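Local coordinates for protein short chain dehydrogenase (A0QTM2 homolog) (Mycobacterium thermoresistibile, PDB 3SC4) that probably catalyses the NAD(P)-dependent oxidation or reduction of a small-molecule substrate, as short-chain dehydrogenases do, at residues V80-V84 with A130-C135; D73-G77 with G122-G127; E246-L250 with P279-T283; A24-R28 with Y224-Y229. All coordinates share one frame. Where two conformers were deposited one is given. Residue numbers count along the deposited sequence, not the author numbering.

Contact 1 of 4, residues V80-V84 with A130-C135; sequences VAAAV and AVSQSC
Two helix segments, V80-V84 and A130-C135, run obliquely past each other: their axes come within 9.5 Å and their N-to-C directions differ by 43° (signed crossing angle -43°). Build both as regular alpha helix, with V84 N to V80 O, S134 N to A130 O and C135 N to V131 O all at 3.0 Å. Set the register with CA-CA distances of 6.3 Å for V80-V131, 6.1 Å for A81-S134 and 6.5 Å for V84-C135. The main bump is V80, rotamer t, whose CG1 drops into a hollow floored by the other helix: 3.8 Å from A130 O, 3.9 Å from V131 CA and 4.1 Å from S134 CB. S134, also t, answers from the opposite helix by pushing OG between A81 and V84, 3.9 Å from A81 CA and 3.3 Å from V84 CB. One turn along, V84 (t) lays CG2 4.0 Å from SG of C135 (m). V84, V131 and C135 also rest on F13 of strand 11-15, so this is helix-helix packing on one face of the Rossmann sheet. V80 and S134 interdigitate at an ordinary helix spacing, and the chemistry implies cohesion by van der Waals contact and burial of apolar surface.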
loop_
_atom_site.group_PDB
_atom_site.type_symbol
_atom_site.label_atom_id
_atom_site.label_comp_id
_atom_site.label_asym_id
_atom_site.label_seq_id
_atom_site.Cartn_x
_atom_site.Cartn_y
_atom_site.Cartn_z
ATOM N N VAL B 80 5.477 -15.451 -13.239
ATOM C CA VAL B 80 6.557 -14.521 -12.971
ATOM C C VAL B 80 7.859 -15.278 -12.773
ATOM O O VAL B 80 8.887 -14.935 -13.396
ATOM C CB VAL B 80 6.248 -13.598 -11.760
ATOM C CG1 VAL B 80 7.497 -12.821 -11.336
ATOM C CG2 VAL B 80 5.139 -12.639 -12.123
ATOM N N ALA B 81 7.825 -16.314 -11.938
ATOM C CA ALA B 81 9.022 -17.138 -11.691
ATOM C C ALA B 81 9.528 -17.727 -12.999
ATOM O O ALA B 81 10.735 -17.721 -13.259
ATOM C CB ALA B 81 8.734 -18.262 -10.688
ATOM N N ALA B 82 8.610 -18.230 -13.822
ATOM C CA ALA B 82 8.989 -18.835 -15.101
ATOM C C ALA B 82 9.596 -17.797 -16.038
ATOM O O ALA B 82 10.579 -18.090 -16.717
ATOM C CB ALA B 82 7.803 -19.544 -15.764
ATOM N N ALA B 83 9.071 -16.572 -16.039
ATOM C CA ALA B 83 9.658 -15.539 -16.899
ATOM C C ALA B 83 11.077 -15.155 -16.443
ATOM O O ALA B 83 11.973 -14.942 -17.263
ATOM C CB ALA B 83 8.779 -14.352 -16.974
ATOM N N VAL B 84 11.300 -15.096 -15.140
ATOM C CA VAL B 84 12.639 -14.751 -14.639
ATOM C C VAL B 84 13.670 -15.868 -14.928
ATOM O O VAL B 84 14.764 -15.598 -15.459
ATOM C CB VAL B 84 12.586 -14.374 -13.142
ATOM C CG1 VAL B 84 13.974 -14.435 -12.509
ATOM C CG2 VAL B 84 11.948 -12.999 -13.001
ATOM N N ALA B 130 6.275 -9.387 -6.444
ATOM C CA ALA B 130 6.610 -10.697 -7.042
ATOM C C ALA B 130 7.765 -10.598 -8.059
ATOM O O ALA B 130 8.724 -11.364 -8.010
ATOM C CB ALA B 130 5.366 -11.313 -7.693
ATOM N N VAL B 131 7.671 -9.637 -8.964
ATOM C CA VAL B 131 8.725 -9.430 -9.945
ATOM C C VAL B 131 10.065 -9.114 -9.258
ATOM O O VAL B 131 11.086 -9.718 -9.615
ATOM C CB VAL B 131 8.351 -8.296 -10.935
ATOM C CG1 VAL B 131 9.576 -7.747 -11.653
ATOM C CG2 VAL B 131 7.308 -8.790 -11.940
ATOM N N SER B 132 10.056 -8.186 -8.287
ATOM C CA SER B 132 11.279 -7.783 -7.611
ATOM C C SER B 132 11.859 -8.943 -6.826
ATOM O O SER B 132 13.034 -9.199 -6.899
ATOM C CB SER B 132 11.064 -6.575 -6.680
ATOM O OG SER B 132 10.668 -5.385 -7.381
ATOM N N GLN B 133 11.021 -9.664 -6.092
ATOM C CA GLN B 133 11.465 -10.781 -5.291
ATOM C C GLN B 133 12.111 -11.828 -6.150
ATOM O O GLN B 133 13.139 -12.430 -5.787
ATOM C CB GLN B 133 10.283 -11.415 -4.571
ATOM C CG GLN B 133 10.620 -12.642 -3.714
ATOM C CD GLN B 133 9.356 -13.302 -3.192
ATOM O OE1 GLN B 133 8.569 -13.846 -3.968
ATOM N NE2 GLN B 133 9.139 -13.234 -1.881
ATOM N N SER B 134 11.494 -12.084 -7.286
ATOM C CA SER B 134 11.970 -13.163 -8.121
ATOM C C SER B 134 13.290 -12.778 -8.801
ATOM O O SER B 134 14.151 -13.635 -9.004
ATOM C CB SER B 134 10.894 -13.563 -9.121
ATOM O OG SER B 134 11.393 -14.513 -10.016
ATOM N N CYS B 135 13.457 -11.492 -9.119
ATOM C CA CYS B 135 14.699 -11.005 -9.716
ATOM C C CYS B 135 15.886 -10.965 -8.740
ATOM O O CYS B 135 17.027 -11.232 -9.137
ATOM C CB CYS B 135 14.490 -9.608 -10.311
ATOM S SG CYS B 135 13.641 -9.568 -11.940
#

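Contact 2 of 4, residues D73-G77 with G122-G127; sequences DIRDG and GIQVRG
An Asx turn within a type I beta turn, leading into the N-cap of helix 77-91 beside the probable adenine pocket, meets helix 114-135 here. The beta turn runs from D73 to D76, closed by D76 N to D73 O at 2.8 Å. D73 OD1 accepts from R75 N (3.0 Å), making the Asx turn, and forms a salt bridge with R75 NE (3.4 Å) whose hydrogen bond is weak. D76 is the N-cap. Segment G122-G127 is helical with a wider pi-type turn, marked by a weak bond from G127 N to G122 O (2.8 Å). Nearest CA pairs are I74-G127 (5.6 Å) and R75-G122 (5.7 Å). In classical short-chain dehydrogenases an aspartate after the third strand lines the adenine pocket, and D73 probably holds that place; Q124, facing away from the turn, likely matches the active-site asparagine position. I74 (tt) puts CD1 3.5 Å from I123 O, CG1 3.7 Å from G127 CA and CG2 3.9 Å from I123 CG1; a CB on G127 would clash with I74 CD1. The extended R126 donates from NH1 to R75 O (2.6 Å), while a water accepts from R126 NH2 (2.9 Å) and G77 N (3.1 Å), and R126 NE reaches D118 of the second subunit.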
loop_
_atom_site.group_PDB
_atom_site.type_symbol
_atom_site.label_atom_id
_atom_site.label_comp_id
_atom_site.label_asym_id
_atom_site.label_seq_id
_atom_site.Cartn_x
_atom_site.Cartn_y
_atom_site.Cartn_z
ATOM N N ASP B 73 1.402 -13.598 -17.131
ATOM C CA ASP B 73 0.554 -12.766 -16.282
ATOM C C ASP B 73 1.293 -12.433 -14.975
ATOM O O ASP B 73 1.527 -13.309 -14.128
ATOM C CB ASP B 73 -0.774 -13.504 -16.005
ATOM C CG ASP B 73 -1.824 -12.610 -15.352
ATOM O OD1 ASP B 73 -1.458 -11.506 -14.897
ATOM O OD2 ASP B 73 -3.005 -13.014 -15.285
ATOM N N ILE B 74 1.644 -11.168 -14.812
ATOM C CA ILE B 74 2.318 -10.686 -13.591
ATOM C C ILE B 74 1.522 -10.970 -12.304
ATOM O O ILE B 74 2.066 -10.881 -11.215
ATOM C CB ILE B 74 2.521 -9.168 -13.677
ATOM C CG1 ILE B 74 3.355 -8.620 -12.528
ATOM C CG2 ILE B 74 1.146 -8.447 -13.686
ATOM C CD1 ILE B 74 3.716 -7.123 -12.732
ATOM N N ARG B 75 0.227 -11.255 -12.443
ATOM C CA ARG B 75 -0.609 -11.584 -11.298
ATOM C C ARG B 75 -0.505 -13.054 -10.938
ATOM O O ARG B 75 -0.996 -13.459 -9.897
ATOM C CB ARG B 75 -2.066 -11.198 -11.554
ATOM C CG ARG B 75 -2.361 -9.724 -11.288
ATOM C CD ARG B 75 -3.704 -9.326 -11.872
ATOM N NE ARG B 75 -3.872 -9.798 -13.246
ATOM C CZ ARG B 75 -5.053 -9.932 -13.839
ATOM N NH1 ARG B 75 -6.165 -9.634 -13.177
ATOM N NH2 ARG B 75 -5.130 -10.368 -15.083
ATOM N N ASP B 76 0.147 -13.849 -11.791
ATOM C CA ASP B 76 0.369 -15.272 -11.524
ATOM C C ASP B 76 1.832 -15.418 -11.144
ATOM O O ASP B 76 2.725 -15.171 -11.956
ATOM C CB ASP B 76 -0.004 -16.096 -12.763
ATOM C CG ASP B 76 0.301 -17.583 -12.631
ATOM O OD1 ASP B 76 0.918 -18.018 -11.645
ATOM O OD2 ASP B 76 -0.070 -18.329 -13.564
ATOM N N GLY B 77 2.063 -15.803 -9.898
ATOM C CA GLY B 77 3.397 -15.836 -9.325
ATOM C C GLY B 77 4.299 -16.861 -9.975
ATOM O O GLY B 77 5.512 -16.657 -10.087
ATOM N N GLY B 122 -3.218 -5.965 -7.716
ATOM C CA GLY B 122 -2.564 -7.167 -8.234
ATOM C C GLY B 122 -1.360 -6.860 -9.086
ATOM O O GLY B 122 -0.269 -7.372 -8.852
ATOM N N ILE B 123 -1.553 -6.010 -10.077
ATOM C CA ILE B 123 -0.497 -5.752 -11.015
ATOM C C ILE B 123 0.597 -4.880 -10.392
ATOM O O ILE B 123 1.775 -5.104 -10.632
ATOM C CB ILE B 123 -1.041 -5.088 -12.286
ATOM C CG1 ILE B 123 -1.915 -6.090 -13.057
ATOM C CG2 ILE B 123 0.089 -4.651 -13.140
ATOM C CD1 ILE B 123 -2.666 -5.500 -14.265
ATOM N N GLN B 124 0.222 -3.907 -9.584
ATOM C CA GLN B 124 1.183 -2.894 -9.144
ATOM C C GLN B 124 1.851 -3.162 -7.792
ATOM O O GLN B 124 3.074 -3.014 -7.662
ATOM C CB GLN B 124 0.540 -1.490 -9.172
ATOM C CG GLN B 124 0.468 -0.947 -10.587
ATOM C CD GLN B 124 -0.569 0.152 -10.840
ATOM O OE1 GLN B 124 -0.323 1.054 -11.661
ATOM N NE2 GLN B 124 -1.731 0.058 -10.192
ATOM N N VAL B 125 1.066 -3.517 -6.786
ATOM C CA VAL B 125 1.613 -3.711 -5.450
ATOM C C VAL B 125 2.114 -5.129 -5.371
ATOM O O VAL B 125 3.284 -5.356 -5.167
ATOM C CB VAL B 125 0.585 -3.481 -4.370
ATOM C CG1 VAL B 125 1.234 -3.602 -3.015
ATOM C CG2 VAL B 125 -0.091 -2.107 -4.569
ATOM N N ARG B 126 1.230 -6.079 -5.596
ATOM C CA ARG B 126 1.609 -7.478 -5.599
ATOM C C ARG B 126 2.609 -7.765 -6.724
ATOM O O ARG B 126 3.623 -8.427 -6.512
ATOM C CB ARG B 126 0.369 -8.342 -5.733
ATOM C CG ARG B 126 0.637 -9.815 -5.492
ATOM C CD ARG B 126 -0.646 -10.624 -5.528
ATOM N NE ARG B 126 -0.453 -12.066 -5.337
ATOM C CZ ARG B 126 -0.303 -12.958 -6.315
ATOM N NH1 ARG B 126 -0.250 -12.564 -7.582
ATOM N NH2 ARG B 126 -0.181 -14.263 -6.031
ATOM N N GLY B 127 2.330 -7.248 -7.913
ATOM C CA GLY B 127 3.206 -7.456 -9.051
ATOM C C GLY B 127 4.617 -6.927 -8.851
ATOM O O GLY B 127 5.603 -7.617 -9.173
HETATM O O HOH W 1 0.125 -16.677 -7.631
#

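Contact 3 of 4, residues E246-L250 with P279-T283; sequences EDVLL and PPGYT
This is an apolar contact between a helix and the C-terminal tail: the tail returns to lay a proline-rich turn against helix 245-252, which follows the edge strand 242-244. Segment E246-L250 is regular helix, with L250 N to E246 O at 3.0 Å. Segment P279-T283 has no regular secondary structure but holds a type II beta turn from P279 to Y282, closed by Y282 N to P279 O at 3.3 Å. P280 takes the second position, and G281 the third with phi 76°, a value that favours glycine. The nearest CA pair is D247-P279, 5.5 Å apart. P279 is the wedge. Its ring, C-gamma exo, points at one side of the helix, where CG lies 3.7 Å from E246 C, 3.5 Å from D247 OD1 and 3.4 Å from L250 CD1. The same methyl, L250 CD1, also reaches Y282 CD1 at 3.9 Å, so L250 (mt) is shared by proline and tyrosine. Y282 (chi1 t) sends its hydroxyl on to P285 O and L257 N, which ties the tail to itself and to the chain just after the helix. E246 leads its carboxylate away to R219 and the backbone N of R197, whereas D247 keeps OD1 beside P279 while it also salt-bridges R197. On other sides of the helix V248 and L249 pack against helix 222-232, so helix 245-252 lies between that helix and the tail.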
loop_
_atom_site.group_PDB
_atom_site.type_symbol
_atom_site.label_atom_id
_atom_site.label_comp_id
_atom_site.label_asym_id
_atom_site.label_seq_id
_atom_site.Cartn_x
_atom_site.Cartn_y
_atom_site.Cartn_z
ATOM N N GLU B 246 12.394 15.072 -14.564
ATOM C CA GLU B 246 12.991 16.334 -14.918
ATOM C C GLU B 246 14.111 16.726 -13.935
ATOM O O GLU B 246 15.197 17.134 -14.351
ATOM C CB GLU B 246 11.919 17.413 -14.989
ATOM C CG GLU B 246 11.003 17.288 -16.196
ATOM C CD GLU B 246 9.805 16.383 -15.964
ATOM O OE1 GLU B 246 9.890 15.443 -15.132
ATOM O OE2 GLU B 246 8.782 16.603 -16.653
ATOM N N ASP B 247 13.869 16.548 -12.645
ATOM C CA ASP B 247 14.891 16.846 -11.638
ATOM C C ASP B 247 16.162 16.010 -11.857
ATOM O O ASP B 247 17.271 16.518 -11.786
ATOM C CB ASP B 247 14.341 16.638 -10.220
ATOM C CG ASP B 247 13.080 17.426 -9.969
ATOM O OD1 ASP B 247 12.209 17.457 -10.859
ATOM O OD2 ASP B 247 12.934 18.017 -8.882
ATOM N N VAL B 248 15.990 14.725 -12.116
ATOM C CA VAL B 248 17.117 13.839 -12.339
ATOM C C VAL B 248 17.919 14.330 -13.537
ATOM O O VAL B 248 19.170 14.354 -13.510
ATOM C CB VAL B 248 16.633 12.393 -12.558
ATOM C CG1 VAL B 248 17.737 11.522 -13.132
ATOM C CG2 VAL B 248 16.134 11.839 -11.250
ATOM N N LEU B 249 17.197 14.745 -14.572
ATOM C CA LEU B 249 17.835 15.190 -15.797
ATOM C C LEU B 249 18.665 16.469 -15.599
ATOM O O LEU B 249 19.801 16.512 -16.037
ATOM C CB LEU B 249 16.811 15.323 -16.925
ATOM C CG LEU B 249 16.357 13.943 -17.474
ATOM C CD1 LEU B 249 15.067 14.068 -18.271
ATOM C CD2 LEU B 249 17.457 13.242 -18.320
ATOM N N LEU B 250 18.131 17.485 -14.919
ATOM C CA LEU B 250 18.915 18.705 -14.607
ATOM C C LEU B 250 20.142 18.421 -13.774
ATOM O O LEU B 250 21.182 19.014 -13.998
ATOM C CB LEU B 250 18.082 19.740 -13.837
ATOM C CG LEU B 250 16.972 20.383 -14.636
ATOM C CD1 LEU B 250 16.221 21.390 -13.776
ATOM C CD2 LEU B 250 17.535 21.047 -15.872
ATOM N N PRO B 279 11.372 21.462 -12.504
ATOM C CA PRO B 279 12.028 21.540 -11.201
ATOM C C PRO B 279 12.044 22.969 -10.642
ATOM O O PRO B 279 11.913 23.943 -11.413
ATOM C CB PRO B 279 13.452 21.030 -11.480
ATOM C CG PRO B 279 13.281 20.158 -12.723
ATOM C CD PRO B 279 12.229 20.838 -13.528
ATOM N N PRO B 280 12.172 23.092 -9.313
ATOM C CA PRO B 280 12.311 24.423 -8.713
ATOM C C PRO B 280 13.432 25.206 -9.362
ATOM O O PRO B 280 14.519 24.664 -9.569
ATOM C CB PRO B 280 12.642 24.143 -7.238
ATOM C CG PRO B 280 12.341 22.659 -6.990
ATOM C CD PRO B 280 11.936 22.033 -8.308
ATOM N N GLY B 281 13.132 26.453 -9.727
ATOM C CA GLY B 281 14.140 27.394 -10.191
ATOM C C GLY B 281 14.640 27.167 -11.607
ATOM O O GLY B 281 15.608 27.799 -12.029
ATOM N N TYR B 282 13.971 26.282 -12.343
ATOM C CA TYR B 282 14.319 26.005 -13.722
ATOM C C TYR B 282 14.026 27.204 -14.612
ATOM O O TYR B 282 12.897 27.695 -14.602
ATOM C CB TYR B 282 13.493 24.835 -14.239
ATOM C CG TYR B 282 13.659 24.608 -15.716
ATOM C CD1 TYR B 282 14.861 24.151 -16.224
ATOM C CD2 TYR B 282 12.609 24.849 -16.598
ATOM C CE1 TYR B 282 15.030 23.954 -17.574
ATOM C CE2 TYR B 282 12.752 24.642 -17.963
ATOM C CZ TYR B 282 13.969 24.189 -18.452
ATOM O OH TYR B 282 14.135 23.975 -19.798
ATOM N N THR B 283 15.037 27.626 -15.388
ATOM C CA THR B 283 14.963 28.812 -16.263
ATOM C C THR B 283 15.105 28.493 -17.734
ATOM O O THR B 283 14.997 29.385 -18.585
ATOM C CB THR B 283 16.114 29.790 -16.001
ATOM O OG1 THR B 283 16.156 30.142 -14.617
ATOM C CG2 THR B 283 15.931 31.050 -16.847
#

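Contact 4 of 4, residues A24-R28 with Y224-Y229; sequences AIAKR and YADAAY
R28 lays its guanidinium flat on the ring of Y229: centres are 3.6 Å apart, planes inclined by 21°, and CZ stands 3.6 Å from the ring centroid, a cation-pi stack. At its edge R28 NE forms a salt bridge with D226 OD1 (3.3 Å, weak as a hydrogen bond), while D226 OD2 goes to Y260 and Y229 OH to D32. R28 has chi1 t and chi2 p; Y229 has chi1 t and D226 chi1 m. Both segments, A24-R28 and Y224-Y229, are regular helix, their axes 8.3 Å apart at a signed angle of -51°. The crossing is tight at I25-A225, CA-CA 4.3 Å, because A225 has only a methyl: its CB sits 3.2 Å from A24 O and 3.9 Å from A24 CB. I25 (mt) then places CG1 3.8 Å from A225 CA and 4.0 Å from A228 CB. Helix 20-30, after the glycine-rich turn that binds the dinucleotide in this family and probably here, thus joins helix 222-232, before strand 242-244, on one face of the parallel short-chain dehydrogenase sheet.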
loop_
_atom_site.group_PDB
_atom_site.type_symbol
_atom_site.label_atom_id
_atom_site.label_comp_id
_atom_site.label_asym_id
_atom_site.label_seq_id
_atom_site.Cartn_x
_atom_site.Cartn_y
_atom_site.Cartn_z
ATOM N N ALA B 24 9.928 2.902 -24.390
ATOM C CA ALA B 24 11.009 3.907 -24.542
ATOM C C ALA B 24 12.195 3.611 -23.635
ATOM O O ALA B 24 13.326 3.886 -23.997
ATOM C CB ALA B 24 10.501 5.334 -24.323
ATOM N N ILE B 25 11.942 3.067 -22.450
ATOM C CA ILE B 25 13.022 2.715 -21.520
ATOM C C ILE B 25 13.790 1.532 -22.080
ATOM O O ILE B 25 15.016 1.572 -22.164
ATOM C CB ILE B 25 12.500 2.403 -20.100
ATOM C CG1 ILE B 25 12.058 3.705 -19.428
ATOM C CG2 ILE B 25 13.576 1.739 -19.222
ATOM C CD1 ILE B 25 11.078 3.530 -18.295
ATOM N N ALA B 26 13.056 0.495 -22.460
ATOM C CA ALA B 26 13.629 -0.666 -23.117
ATOM C C ALA B 26 14.502 -0.251 -24.305
ATOM O O ALA B 26 15.647 -0.675 -24.410
ATOM C CB ALA B 26 12.525 -1.599 -23.566
ATOM N N LYS B 27 13.983 0.600 -25.173
ATOM C CA LYS B 27 14.757 1.044 -26.338
ATOM C C LYS B 27 16.045 1.764 -25.941
ATOM O O LYS B 27 17.115 1.487 -26.480
ATOM C CB LYS B 27 13.892 1.903 -27.282
ATOM C CG LYS B 27 13.041 1.039 -28.260
ATOM C CD LYS B 27 11.784 1.723 -28.784
ATOM C CE LYS B 27 12.017 2.585 -30.033
ATOM N NZ LYS B 27 10.742 3.306 -30.382
ATOM N N ARG B 28 15.962 2.653 -24.961
ATOM C CA ARG B 28 17.149 3.398 -24.549
ATOM C C ARG B 28 18.237 2.490 -24.021
ATOM O O ARG B 28 19.404 2.663 -24.335
ATOM C CB ARG B 28 16.805 4.414 -23.485
ATOM C CG ARG B 28 17.971 5.274 -23.076
ATOM C CD ARG B 28 18.357 6.237 -24.184
ATOM N NE ARG B 28 19.233 7.279 -23.662
ATOM C CZ ARG B 28 20.559 7.195 -23.581
ATOM N NH1 ARG B 28 21.230 6.104 -23.984
ATOM N NH2 ARG B 28 21.216 8.232 -23.096
ATOM N N TYR B 224 11.091 10.079 -19.612
ATOM C CA TYR B 224 11.189 8.946 -18.690
ATOM C C TYR B 224 12.374 8.036 -19.036
ATOM O O TYR B 224 13.122 7.603 -18.152
ATOM C CB TYR B 224 9.899 8.117 -18.749
ATOM C CG TYR B 224 9.215 7.797 -17.430
ATOM C CD1 TYR B 224 9.929 7.348 -16.332
ATOM C CD2 TYR B 224 7.817 7.868 -17.320
ATOM C CE1 TYR B 224 9.299 7.038 -15.138
ATOM C CE2 TYR B 224 7.175 7.560 -16.126
ATOM C CZ TYR B 224 7.926 7.145 -15.042
ATOM O OH TYR B 224 7.290 6.843 -13.865
ATOM N N ALA B 225 12.529 7.720 -20.322
ATOM C CA ALA B 225 13.655 6.880 -20.797
ATOM C C ALA B 225 15.021 7.486 -20.443
ATOM O O ALA B 225 15.866 6.823 -19.854
ATOM C CB ALA B 225 13.556 6.636 -22.299
ATOM N N ASP B 226 15.230 8.749 -20.790
ATOM C CA ASP B 226 16.487 9.439 -20.463
ATOM C C ASP B 226 16.711 9.535 -18.953
ATOM O O ASP B 226 17.828 9.323 -18.490
ATOM C CB ASP B 226 16.548 10.835 -21.092
ATOM C CG ASP B 226 16.793 10.802 -22.597
ATOM O OD1 ASP B 226 17.048 9.716 -23.151
ATOM O OD2 ASP B 226 16.744 11.884 -23.232
ATOM N N ALA B 227 15.666 9.821 -18.175
ATOM C CA ALA B 227 15.848 9.898 -16.710
ATOM C C ALA B 227 16.226 8.503 -16.165
ATOM O O ALA B 227 17.163 8.370 -15.379
ATOM C CB ALA B 227 14.610 10.475 -15.989
ATOM N N ALA B 228 15.527 7.466 -16.622
ATOM C CA ALA B 228 15.803 6.098 -16.172
ATOM C C ALA B 228 17.264 5.744 -16.411
ATOM O O ALA B 228 17.940 5.200 -15.532
ATOM C CB ALA B 228 14.886 5.102 -16.909
ATOM N N TYR B 229 17.734 6.090 -17.614
ATOM C CA TYR B 229 19.081 5.790 -18.053
ATOM C C TYR B 229 20.093 6.388 -17.090
ATOM O O TYR B 229 21.020 5.725 -16.660
ATOM C CB TYR B 229 19.289 6.315 -19.474
ATOM C CG TYR B 229 20.623 5.912 -20.083
ATOM C CD1 TYR B 229 20.810 4.639 -20.642
ATOM C CD2 TYR B 229 21.705 6.809 -20.087
ATOM C CE1 TYR B 229 22.030 4.266 -21.194
ATOM C CE2 TYR B 229 22.939 6.451 -20.627
ATOM C CZ TYR B 229 23.101 5.178 -21.180
ATOM O OH TYR B 229 24.320 4.857 -21.723
#

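In the fold
Contacts 1 and 2 form one continuous patch, centres 10 Å apart, along helix 114-135: V131 CG2 meets I74 CG1 at 4.0 Å, and V80 CG2 meets I74 O at 3.7 Å. Both also touch the second subunit, so this region joins the fold to the dimer. Contacts 3 and 4 make a second pair, 18 Å between centres, joined where L249 CD2 touches D226 CB at 3.8 Å. Contact 3 lies across the chain's centre from the first pair, 34 Å from contact 1 and 33 Å from contact 2, centre to centre. Helix 114-135 also bears Q124, whose weak hydrogen bond to K170, probably the lysine of the family's YxxxK motif, points to the presumed active site.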